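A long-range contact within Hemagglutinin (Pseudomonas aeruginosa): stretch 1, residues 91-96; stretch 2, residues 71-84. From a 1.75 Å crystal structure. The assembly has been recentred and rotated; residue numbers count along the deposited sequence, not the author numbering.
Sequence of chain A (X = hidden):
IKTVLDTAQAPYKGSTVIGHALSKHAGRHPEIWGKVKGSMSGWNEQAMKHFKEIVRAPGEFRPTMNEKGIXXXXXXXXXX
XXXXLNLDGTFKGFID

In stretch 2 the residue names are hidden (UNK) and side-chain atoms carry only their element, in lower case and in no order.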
ATOM      1  N   PHE A  91      -4.190  -4.966   5.908  1.00 22.29           N
ATOM      2  CA  PHE A  91      -3.163  -4.357   5.083  1.00 21.09           C
ATOM      3  C   PHE A  91      -1.761  -4.842   5.455  1.00 20.41           C
ATOM      4  O   PHE A  91      -1.408  -4.857   6.628  1.00 21.50           O
ATOM      5  CB  PHE A  91      -3.214  -2.842   5.214  1.00 21.79           C
ATOM      6  CG  PHE A  91      -2.193  -2.137   4.393  1.00 20.98           C
ATOM      7  CD1 PHE A  91      -2.405  -1.924   3.040  1.00 20.73           C
ATOM      8  CD2 PHE A  91      -0.992  -1.698   4.967  1.00 21.38           C
ATOM      9  CE1 PHE A  91      -1.462  -1.279   2.284  1.00 20.66           C
ATOM     10  CE2 PHE A  91      -0.050  -1.062   4.207  1.00 20.91           C
ATOM     11  CZ  PHE A  91      -0.290  -0.843   2.858  1.00 21.11           C
ATOM     12  N   LYS A  92      -0.980  -5.254   4.458  1.00 18.27           N
ATOM     13  CA  LYS A  92       0.418  -5.671   4.680  1.00 17.95           C
ATOM     14  C   LYS A  92       1.343  -4.568   4.155  1.00 17.57           C
ATOM     15  O   LYS A  92       2.261  -4.115   4.853  1.00 18.21           O
ATOM     16  CB  LYS A  92       0.723  -7.008   3.996  1.00 18.15           C
ATOM     17  CG  LYS A  92       2.195  -7.415   3.979  1.00 19.59           C
ATOM     18  CD  LYS A  92       2.724  -7.624   5.362  1.00 20.70           C
ATOM     19  CE  LYS A  92       4.118  -8.245   5.333  1.00 21.30           C
ATOM     20  NZ  LYS A  92       4.490  -8.560   6.736  1.00 21.87           N
ATOM     21  N   GLY A  93       1.127  -4.155   2.913  1.00 15.89           N
ATOM     22  CA  GLY A  93       1.961  -3.120   2.356  1.00 16.77           C
ATOM     23  C   GLY A  93       1.628  -2.797   0.915  1.00 16.51           C
ATOM     24  O   GLY A  93       0.753  -3.406   0.305  1.00 16.75           O
ATOM     25  N   PHE A  94       2.305  -1.780   0.407  1.00 16.75           N
ATOM     26  CA  PHE A  94       2.217  -1.462  -1.012  1.00 17.11           C
ATOM     27  C   PHE A  94       3.277  -2.307  -1.708  1.00 17.03           C
ATOM     28  O   PHE A  94       4.261  -2.707  -1.103  1.00 19.08           O
ATOM     29  CB  PHE A  94       2.454   0.033  -1.256  1.00 18.05           C
ATOM     30  CG  PHE A  94       1.322   0.918  -0.804  1.00 19.28           C
ATOM     31  CD1 PHE A  94       0.058   0.791  -1.365  1.00 19.85           C
ATOM     32  CD2 PHE A  94       1.539   1.950   0.092  1.00 20.18           C
ATOM     33  CE1 PHE A  94      -0.990   1.614  -0.974  1.00 21.62           C
ATOM     34  CE2 PHE A  94       0.503   2.776   0.475  1.00 22.14           C
ATOM     35  CZ  PHE A  94      -0.762   2.621  -0.065  1.00 22.39           C
ATOM     36  N   ILE A  95       3.084  -2.596  -2.987  1.00 17.95           N
ATOM     37  CA  ILE A  95       4.036  -3.373  -3.751  1.00 18.35           C
ATOM     38  C   ILE A  95       4.161  -2.750  -5.137  1.00 20.17           C
ATOM     39  O   ILE A  95       3.232  -2.101  -5.630  1.00 19.16           O
ATOM     40  CB  ILE A  95       3.660  -4.882  -3.885  1.00 18.64           C
ATOM     41  CG1 ILE A  95       2.214  -5.035  -4.390  1.00 19.76           C
ATOM     42  CG2 ILE A  95       3.844  -5.604  -2.538  1.00 18.95           C
ATOM     43  CD1 ILE A  95       1.740  -6.475  -4.569  1.00 20.51           C
ATOM     44  N   ASP A  96       5.333  -2.913  -5.713  1.00 21.73           N
ATOM     45  CA  ASP A  96       5.643  -2.378  -7.052  1.00 25.22           C
ATOM     46  C   ASP A  96       6.746  -3.234  -7.650  1.00 28.13           C
ATOM     47  O   ASP A  96       7.022  -4.324  -7.102  1.00 29.23           O
ATOM     48  CB  ASP A  96       5.980  -0.868  -6.997  1.00 26.48           C
ATOM     49  CG  ASP A  96       7.009  -0.504  -5.905  1.00 27.93           C
ATOM     50  OD1 ASP A  96       7.899  -1.327  -5.591  1.00 26.66           O
ATOM     51  OD2 ASP A  96       6.929   0.637  -5.375  1.00 28.37           O
ATOM     52  OXT ASP A  96       7.366  -2.887  -8.662  1.00 31.44           O
ATOM     53  N   UNK A  71       1.885 -16.635   2.209  1.00 22.29           N
ATOM     54  CA  UNK A  71       0.856 -16.307   1.194  1.00 20.90           C
ATOM     55  C   UNK A  71       0.144 -15.003   1.507  1.00 18.94           C
ATOM     56  O   UNK A  71      -0.197 -14.727   2.650  1.00 18.46           O
ATOM     57  c   UNK A  71      -0.187 -17.443   1.080  1.00 23.04           C
ATOM     58  c   UNK A  71      -1.133 -17.224  -0.082  1.00 23.52           C
ATOM     59  o   UNK A  71       0.489 -18.680   0.882  1.00 27.16           O
ATOM     60  N   UNK A  72      -0.066 -14.196   0.473  1.00 16.54           N
ATOM     61  CA  UNK A  72      -0.732 -12.922   0.606  1.00 16.48           C
ATOM     62  C   UNK A  72      -1.767 -12.758  -0.495  1.00 17.19           C
ATOM     63  O   UNK A  72      -1.731 -13.485  -1.491  1.00 18.80           O
ATOM     64  c   UNK A  72       3.471 -11.566   3.242  1.00 20.40           C
ATOM     65  c   UNK A  72       1.378 -11.716   1.438  1.00 17.02           C
ATOM     66  c   UNK A  72       1.161 -11.280   2.717  1.00 18.67           C
ATOM     67  c   UNK A  72       2.670 -12.041   1.060  1.00 18.97           C
ATOM     68  c   UNK A  72       0.252 -11.760   0.441  1.00 17.29           C
ATOM     69  c   UNK A  72       2.194 -11.217   3.622  1.00 19.29           C
ATOM     70  c   UNK A  72       3.707 -11.971   1.951  1.00 20.00           C
ATOM     71  N   UNK A  73      -2.664 -11.782  -0.331  1.00 15.78           N
ATOM     72  CA  UNK A  73      -3.613 -11.430  -1.397  1.00 16.38           C
ATOM     73  C   UNK A  73      -2.990 -10.209  -2.052  1.00 15.77           C
ATOM     74  O   UNK A  73      -2.782  -9.192  -1.390  1.00 17.17           O
ATOM     75  c   UNK A  73      -5.822 -13.518  -0.780  1.00 18.16           C
ATOM     76  c   UNK A  73      -5.004 -11.130  -0.862  1.00 16.99           C
ATOM     77  c   UNK A  73      -5.634 -12.218  -0.008  1.00 17.19           C
ATOM     78  c   UNK A  73      -6.946 -11.723   0.568  1.00 19.04           C
ATOM     79  N   UNK A  74      -2.742 -10.273  -3.360  1.00 15.95           N
ATOM     80  CA  UNK A  74      -2.077  -9.196  -4.060  1.00 16.05           C
ATOM     81  C   UNK A  74      -2.791  -8.729  -5.304  1.00 16.46           C
ATOM     82  O   UNK A  74      -3.219  -9.543  -6.104  1.00 17.59           O
ATOM     83  o   UNK A  74       1.915 -10.638  -4.839  1.00 23.50           O
ATOM     84  o   UNK A  74       2.320 -10.861  -2.690  1.00 21.34           O
ATOM     85  c   UNK A  74       0.193 -10.050  -3.282  1.00 18.36           C
ATOM     86  c   UNK A  74      -0.675  -9.682  -4.472  1.00 17.68           C
ATOM     87  c   UNK A  74       1.572 -10.537  -3.636  1.00 20.90           C
ATOM     88  N   UNK A  75      -2.946  -7.419  -5.425  1.00 16.67           N
ATOM     89  CA  UNK A  75      -3.520  -6.802  -6.616  1.00 18.59           C
ATOM     90  C   UNK A  75      -2.438  -5.859  -7.154  1.00 19.21           C
ATOM     91  O   UNK A  75      -2.032  -4.942  -6.441  1.00 19.48           O
ATOM     92  c   UNK A  75      -6.739  -4.786  -7.209  1.00 22.43           C
ATOM     93  c   UNK A  75      -4.773  -6.038  -6.298  1.00 19.28           C
ATOM     94  c   UNK A  75      -7.372  -4.213  -8.472  1.00 24.37           C
ATOM     95  n   UNK A  75      -8.733  -3.709  -8.175  1.00 26.55           N
ATOM     96  c   UNK A  75      -5.419  -5.423  -7.521  1.00 20.98           C
ATOM     97  N   UNK A  76      -1.976  -6.096  -8.386  1.00 19.70           N
ATOM     98  CA  UNK A  76      -0.973  -5.246  -9.019  1.00 20.63           C
ATOM     99  C   UNK A  76      -1.580  -4.624 -10.271  1.00 22.50           C
ATOM    100  O   UNK A  76      -2.149  -5.334 -11.104  1.00 22.09           O
ATOM    101  c   UNK A  76       4.214  -7.320  -7.258  1.00 27.95           C
ATOM    102  n   UNK A  76       4.949  -7.998  -6.365  1.00 27.00           N
ATOM    103  n   UNK A  76       3.146  -7.908  -7.809  1.00 27.20           N
ATOM    104  c   UNK A  76       1.019  -6.681  -8.277  1.00 23.66           C
ATOM    105  c   UNK A  76       2.282  -7.316  -8.821  1.00 26.31           C
ATOM    106  c   UNK A  76       0.269  -6.035  -9.414  1.00 22.18           C
ATOM    107  n   UNK A  76       4.542  -6.055  -7.569  1.00 27.05           N
ATOM    108  N   UNK A  77      -1.479  -3.299 -10.373  1.00 22.12           N
ATOM    109  CA  UNK A  77      -2.045  -2.577 -11.487  1.00 25.43           C
ATOM    110  C   UNK A  77      -1.063  -2.447 -12.598  1.00 25.76           C
ATOM    111  O   UNK A  77       0.137  -2.492 -12.398  1.00 24.81           O
ATOM    112  c   UNK A  77      -3.497  -1.075  -9.923  1.00 27.15           C
ATOM    113  c   UNK A  77      -4.714  -1.958 -10.151  1.00 27.47           C
ATOM    114  c   UNK A  77      -3.949   0.369  -9.827  1.00 29.66           C
ATOM    115  c   UNK A  77      -2.473  -1.173 -11.057  1.00 26.46           C
ATOM    116  N   UNK A  78      -1.598  -2.252 -13.792  1.00 28.75           N
ATOM    117  CA  UNK A  78      -0.772  -2.045 -14.957  1.00 31.23           C
ATOM    118  C   UNK A  78       0.117  -0.774 -14.761  1.00 31.71           C
ATOM    119  O   UNK A  78       1.230  -0.737 -15.246  1.00 30.74           O
ATOM    120  c   UNK A  78      -0.139  -3.298 -17.701  1.00 39.96           C
ATOM    121  c   UNK A  78      -1.663  -1.932 -16.210  1.00 35.30           C
ATOM    122  c   UNK A  78      -2.572  -0.707 -16.127  1.00 37.88           C
ATOM    123  c   UNK A  78      -0.831  -1.963 -17.498  1.00 38.79           C
ATOM    124  N   UNK A  79      -0.356   0.219 -13.986  1.00 32.57           N
ATOM    125  CA  UNK A  79       0.424   1.467 -13.723  1.00 33.06           C
ATOM    126  C   UNK A  79       1.592   1.307 -12.716  1.00 31.76           C
ATOM    127  O   UNK A  79       2.259   2.280 -12.388  1.00 31.63           O
ATOM    128  o   UNK A  79      -2.133   3.238 -11.663  1.00 38.92           O
ATOM    129  c   UNK A  79      -0.489   2.660 -13.327  1.00 35.36           C
ATOM    130  o   UNK A  79      -0.592   1.805 -11.049  1.00 33.02           O
ATOM    131  c   UNK A  79      -1.113   2.536 -11.918  1.00 35.97           C
ATOM    132  N   UNK A  80       1.803   0.086 -12.221  1.00 27.80           N
ATOM    133  CA  UNK A  80       2.921  -0.210 -11.339  1.00 26.86           C
ATOM    134  C   UNK A  80       2.617  -0.239  -9.865  1.00 24.74           C
ATOM    135  O   UNK A  80       3.390  -0.806  -9.105  1.00 24.09           O
ATOM    136  N   UNK A  81       1.507   0.370  -9.459  1.00 24.29           N
ATOM    137  CA  UNK A  81       1.100   0.360  -8.073  1.00 23.41           C
ATOM    138  C   UNK A  81       0.382  -0.949  -7.737  1.00 22.58           C
ATOM    139  O   UNK A  81      -0.280  -1.558  -8.572  1.00 21.44           O
ATOM    140  n   UNK A  81      -3.602   4.222  -9.473  1.00 34.64           N
ATOM    141  c   UNK A  81      -0.371   3.936  -7.752  1.00 29.18           C
ATOM    142  c   UNK A  81       0.140   1.505  -7.788  1.00 24.48           C
ATOM    143  n   UNK A  81      -1.496   3.814  -8.677  1.00 29.24           N
ATOM    144  c   UNK A  81      -2.684   4.388  -8.531  1.00 31.56           C
ATOM    145  n   UNK A  81      -2.967   5.142  -7.474  1.00 31.70           N
ATOM    146  c   UNK A  81       0.706   2.896  -8.030  1.00 27.13           C
ATOM    147  N   UNK A  82       0.489  -1.356  -6.487  1.00 19.23           N
ATOM    148  CA  UNK A  82      -0.170  -2.545  -6.065  1.00 18.62           C
ATOM    149  C   UNK A  82      -0.347  -2.554  -4.562  1.00 18.13           C
ATOM    150  O   UNK A  82       0.304  -1.790  -3.859  1.00 18.02           O
ATOM    151  N   UNK A  83      -1.219  -3.441  -4.094  1.00 17.49           N
ATOM    152  CA  UNK A  83      -1.488  -3.611  -2.636  1.00 18.53           C
ATOM    153  C   UNK A  83      -1.371  -5.079  -2.277  1.00 16.54           C
ATOM    154  O   UNK A  83      -1.786  -5.961  -3.042  1.00 17.12           O
ATOM    155  c   UNK A  83      -2.940  -1.592  -2.386  1.00 23.79           C
ATOM    156  c   UNK A  83      -3.284  -3.528  -0.851  1.00 22.91           C
ATOM    157  c   UNK A  83      -2.890  -3.109  -2.267  1.00 20.92           C
ATOM    158  N   UNK A  84      -0.775  -5.329  -1.108  1.00 16.02           N
ATOM    159  CA  UNK A  84      -0.603  -6.646  -0.574  1.00 15.23           C
ATOM    160  C   UNK A  84      -1.343  -6.670   0.753  1.00 14.76           C
ATOM    161  O   UNK A  84      -1.169  -5.779   1.586  1.00 14.42           O
ATOM    162  n   UNK A  84       5.381  -8.265  -0.454  1.00 18.82           N
ATOM    163  c   UNK A  84       2.669  -8.513   0.448  1.00 16.90           C
ATOM    164  c   UNK A  84       0.868  -6.962  -0.346  1.00 15.07           C
ATOM    165  n   UNK A  84       4.865  -9.378  -2.411  1.00 21.25           N
ATOM    166  c   UNK A  84       4.496  -8.902  -1.205  1.00 19.18           C
ATOM    167  c   UNK A  84       1.166  -8.281   0.360  1.00 16.13           C
ATOM    168  n   UNK A  84       3.214  -8.968  -0.837  1.00 18.06           N
TER
HETATM  169  O   HOH W   1       5.635  -1.814 -10.380  1.00 36.97           O

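Position 71 has three side-chain atoms, one carbon carrying an oxygen and a carbon, and lies out of reach of stretch 1: Thr71. At position 72 a single carbon leads to a ring of six carbons with no heteroatom, and a ring carbon approaches Lys92 CG to 3.8 Å; this is Phe72. Position 73, four carbons forked at the second, makes no contact and is Leu73. Position 74 has three carbons, the third bearing two oxygens, so it is Glu74, whose CB lies 4.0 Å from Ile95 CD1. Four carbons in a row ending in nitrogen identify position 75 as Lys75; its backbone pairs with position 83 rather than with stretch 1.

Position 76 carries three carbons, a nitrogen, and a carbon with two more nitrogens. One terminal nitrogen lies 3.1 Å from Asp96 O, and Ile95 CD1 sits over one face of the planar group. It is Arg76, and the close approach is a hydrogen bond from Arg76 NH1 to Asp96 O.

Positions 77 to 79 turn away from the contact. Position 77, four carbons forked at the second, is Leu77; position 78, four carbons forked at the first with one longer arm, is Ile78; position 79, two carbons, the second carrying two oxygens, is Asp79. Position 80 has no side-chain atoms, and its phi of 99° would jam a CB against the preceding carbonyl: Gly80. A water donates to both Gly80 O and Asp96 OXT. Position 81, again three carbons, a nitrogen and a carbon with two nitrogens, points away from stretch 1; Arg81 instead forms a salt bridge with Asp79, NH2 to OD2 at 2.8 Å.

Position 82 also lacks side-chain atoms. A CB here would fall 3.0 Å from Ile95 CG1, a clash, so Gly82 fits. Position 83, one carbon carrying two others, touches the rings of Phe91 and Phe94 and is Val83. Position 84 has the same atom pattern as 76 and 81, its planar end covered on one face by Ile95 CG2; Arg84 is held by a salt bridge from NE to Glu74 OE2 (2.8 Å).

The contact is an antiparallel strand pairing. Arg84 N donates to Gly93 O (2.8 Å), Gly93 N returns a bond to Arg84 O (3.1 Å), and Ile95 N reaches Gly82 O (3.0 Å). Val83 packs with Phe94 on one face of the sheet. On the other, Ile95 fills the space left by Gly82, its methyls against the guanidinium faces of Arg76 and Arg84, while Arg76 secures the C-terminal carboxylate.

Stretch 2 (71-84) TFLEKRLIDGRGVR
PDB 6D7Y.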